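Local coordinates for protein magnesium transporter (Enterococcus faecalis, PDB 2OUX) that probably carries magnesium ions across the cell membrane as a homodimer, here represented by its soluble cytosolic part with a magnesium-binding CBS-domain pair, at residues E146-V151 and D168-I173. Sequence-based numbering, arbitrary orientation.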
ATOM      1  N   GLU A 146       8.563 -13.256  -1.520  1.00 25.49           N
ATOM      2  CA  GLU A 146       8.571 -12.716  -2.868  1.00 26.14           C
ATOM      3  C   GLU A 146       8.731 -11.200  -2.973  1.00 25.77           C
ATOM      4  O   GLU A 146       7.782 -10.489  -3.280  1.00 27.33           O
ATOM      5  CB  GLU A 146       7.314 -13.188  -3.592  1.00 25.52           C
ATOM      6  CG  GLU A 146       7.154 -14.719  -3.575  1.00 25.54           C
ATOM      7  CD  GLU A 146       6.585 -15.245  -2.250  1.00 26.93           C
ATOM      8  OE1 GLU A 146       6.193 -14.423  -1.398  1.00 24.15           O
ATOM      9  OE2 GLU A 146       6.510 -16.480  -2.066  1.00 28.84           O
ATOM     10  N   PHE A 147       9.948 -10.725  -2.723  1.00 26.20           N
ATOM     11  CA  PHE A 147      10.273  -9.299  -2.782  1.00 28.00           C
ATOM     12  C   PHE A 147      11.306  -9.056  -3.887  1.00 29.54           C
ATOM     13  O   PHE A 147      11.955  -9.991  -4.362  1.00 29.72           O
ATOM     14  CB  PHE A 147      10.847  -8.824  -1.439  1.00 26.16           C
ATOM     15  CG  PHE A 147      12.089  -9.575  -1.005  1.00 28.19           C
ATOM     16  CD1 PHE A 147      13.314  -9.350  -1.628  1.00 24.33           C
ATOM     17  CD2 PHE A 147      12.021 -10.544  -0.003  1.00 25.47           C
ATOM     18  CE1 PHE A 147      14.449 -10.079  -1.269  1.00 24.65           C
ATOM     19  CE2 PHE A 147      13.153 -11.279   0.364  1.00 26.56           C
ATOM     20  CZ  PHE A 147      14.371 -11.046  -0.273  1.00 25.64           C
ATOM     21  N   VAL A 148      11.466  -7.798  -4.278  1.00 28.91           N
ATOM     22  CA  VAL A 148      12.426  -7.456  -5.317  1.00 29.45           C
ATOM     23  C   VAL A 148      13.699  -6.856  -4.735  1.00 28.05           C
ATOM     24  O   VAL A 148      13.655  -5.862  -4.016  1.00 28.22           O
ATOM     25  CB  VAL A 148      11.844  -6.427  -6.314  1.00 28.83           C
ATOM     26  CG1 VAL A 148      12.855  -6.143  -7.416  1.00 28.92           C
ATOM     27  CG2 VAL A 148      10.542  -6.941  -6.889  1.00 30.57           C
ATOM     28  N   SER A 149      14.836  -7.455  -5.056  1.00 27.09           N
ATOM     29  CA  SER A 149      16.105  -6.930  -4.576  1.00 29.02           C
ATOM     30  C   SER A 149      17.097  -6.792  -5.730  1.00 28.70           C
ATOM     31  O   SER A 149      17.103  -7.600  -6.659  1.00 29.48           O
ATOM     32  CB  SER A 149      16.678  -7.842  -3.488  1.00 30.77           C
ATOM     33  OG  SER A 149      16.673  -9.193  -3.899  1.00 31.57           O
ATOM     34  N   ILE A 150      17.920  -5.754  -5.674  1.00 27.80           N
ATOM     35  CA  ILE A 150      18.923  -5.502  -6.701  1.00 28.78           C
ATOM     36  C   ILE A 150      20.201  -5.023  -6.028  1.00 29.49           C
ATOM     37  O   ILE A 150      20.216  -4.772  -4.820  1.00 27.65           O
ATOM     38  CB  ILE A 150      18.467  -4.397  -7.675  1.00 26.99           C
ATOM     39  CG1 ILE A 150      18.188  -3.114  -6.888  1.00 29.84           C
ATOM     40  CG2 ILE A 150      17.254  -4.853  -8.448  1.00 23.43           C
ATOM     41  CD1 ILE A 150      18.007  -1.878  -7.743  1.00 31.93           C
ATOM     42  N   VAL A 151      21.271  -4.907  -6.811  1.00 32.52           N
ATOM     43  CA  VAL A 151      22.547  -4.425  -6.290  1.00 34.25           C
ATOM     44  C   VAL A 151      22.662  -2.951  -6.630  1.00 35.84           C
ATOM     45  O   VAL A 151      22.043  -2.476  -7.587  1.00 35.70           O
ATOM     46  CB  VAL A 151      23.756  -5.153  -6.920  1.00 34.96           C
ATOM     47  CG1 VAL A 151      23.737  -6.614  -6.536  1.00 35.31           C
ATOM     48  CG2 VAL A 151      23.737  -4.987  -8.439  1.00 33.98           C
ATOM     49  N   ASP A 168       7.323 -10.931 -12.104  1.00 46.78           N
ATOM     50  CA  ASP A 168       5.939 -11.392 -12.112  1.00 45.60           C
ATOM     51  C   ASP A 168       5.623 -12.195 -10.856  1.00 43.49           C
ATOM     52  O   ASP A 168       4.476 -12.278 -10.437  1.00 40.05           O
ATOM     53  CB  ASP A 168       5.676 -12.257 -13.344  1.00 49.46           C
ATOM     54  CG  ASP A 168       4.209 -12.595 -13.510  1.00 54.22           C
ATOM     55  OD1 ASP A 168       3.413 -11.669 -13.781  1.00 56.80           O
ATOM     56  OD2 ASP A 168       3.848 -13.781 -13.360  1.00 58.68           O
HETATM   57  N   MSE A 169       6.650 -12.780 -10.256  1.00 43.06           N
HETATM   58  CA  MSE A 169       6.463 -13.580  -9.059  1.00 43.37           C
HETATM   59  C   MSE A 169       6.375 -12.751  -7.773  1.00 38.37           C
HETATM   60  O   MSE A 169       5.796 -13.196  -6.785  1.00 36.55           O
HETATM   61  CB  MSE A 169       7.598 -14.610  -8.927  1.00 51.08           C
HETATM   62  CG  MSE A 169       8.963 -14.048  -8.500  1.00 62.64           C
HETATM   63 SE   MSE A 169      10.069 -13.278  -9.916  1.00 80.95          SE
HETATM   64  CE  MSE A 169      10.765 -14.919 -10.674  1.00 74.67           C
ATOM     65  N   ALA A 170       6.928 -11.544  -7.795  1.00 34.46           N
ATOM     66  CA  ALA A 170       6.956 -10.679  -6.613  1.00 32.05           C
ATOM     67  C   ALA A 170       5.625 -10.258  -5.994  1.00 30.57           C
ATOM     68  O   ALA A 170       4.673  -9.947  -6.708  1.00 29.87           O
ATOM     69  CB  ALA A 170       7.773  -9.444  -6.923  1.00 29.71           C
ATOM     70  N   GLU A 171       5.573 -10.253  -4.658  1.00 30.60           N
ATOM     71  CA  GLU A 171       4.379  -9.816  -3.915  1.00 30.72           C
ATOM     72  C   GLU A 171       4.113  -8.392  -4.383  1.00 29.46           C
ATOM     73  O   GLU A 171       3.038  -8.068  -4.876  1.00 32.99           O
ATOM     74  CB  GLU A 171       4.658  -9.750  -2.404  1.00 34.05           C
ATOM     75  CG  GLU A 171       4.038 -10.828  -1.520  1.00 37.64           C
ATOM     76  CD  GLU A 171       2.565 -10.625  -1.235  1.00 34.06           C
ATOM     77  OE1 GLU A 171       2.152  -9.536  -0.807  1.00 35.91           O
ATOM     78  OE2 GLU A 171       1.806 -11.581  -1.433  1.00 41.32           O
ATOM     79  N   THR A 172       5.113  -7.541  -4.206  1.00 26.57           N
ATOM     80  CA  THR A 172       5.008  -6.149  -4.600  1.00 25.72           C
ATOM     81  C   THR A 172       6.337  -5.689  -5.183  1.00 26.25           C
ATOM     82  O   THR A 172       7.394  -6.208  -4.831  1.00 28.12           O
ATOM     83  CB  THR A 172       4.685  -5.255  -3.394  1.00 23.74           C
ATOM     84  OG1 THR A 172       4.429  -3.923  -3.845  1.00 22.76           O
ATOM     85  CG2 THR A 172       5.856  -5.240  -2.413  1.00 19.51           C
ATOM     86  N   ILE A 173       6.271  -4.712  -6.076  1.00 25.37           N
ATOM     87  CA  ILE A 173       7.458  -4.164  -6.696  1.00 23.08           C
ATOM     88  C   ILE A 173       7.480  -2.678  -6.396  1.00 20.80           C
ATOM     89  O   ILE A 173       8.330  -1.960  -6.896  1.00 20.22           O
ATOM     90  CB  ILE A 173       7.439  -4.352  -8.238  1.00 26.16           C
ATOM     91  CG1 ILE A 173       6.353  -3.476  -8.875  1.00 28.63           C
ATOM     92  CG2 ILE A 173       7.201  -5.820  -8.574  1.00 26.43           C
ATOM     93  CD1 ILE A 173       6.509  -3.330 -10.374  1.00 28.57           C
TER
HETATM   94  O   HOH W   1       9.600  -5.694  -3.481  1.00 18.09           O
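The carbonyl oxygen of E146 is the best-held polar atom, gripped by one hydrogen bond and one weaker CA-H contact. E171 N donates to E146 O at 2.6 Å. The N-H lies in the carbonyl plane and the bond is nearly straight, 160° at the hydrogen. A170 CA adds the second touch, 3.4 Å from E146 O. Beside this bond, E146 CB rests on the carbonyl of M169, 3.5 Å from M169 O. The E146 chain bends at chi2 (80°), and its carboxylate is held by T144 and T98 through their hydroxyls. The E146 and E171 side chains cross obliquely, with their carboxylate planes 60° apart. E146 OE1 and E171 OE2 stay 5.2 Å apart; the like charges probably repel, and a magnesium ion close to the E171 side chain may offset this.

Further along, a water joins the backbones. It accepts from V148 N at 2.9 Å and donates to T172 O. Next to the water the contact turns apolar. V148 places CG2 anti to its carbonyl carbon, and this one methyl meets both A170 CB, at 3.7 Å, and I173 CG2, at 3.9 Å. L163 of helix 156-166 packs on V148 and I173. R192 of the second subunit hydrogen-bonds A170 O.

V148 and I150 then pair with strand 175-179, which runs parallel to strand 149-150. The contact thus ties the residues leading into strand 149-150 to the loop between helix 156-166 and strand 175-179, across a right-handed beta-alpha-beta crossover within the first CBS motif of the pair.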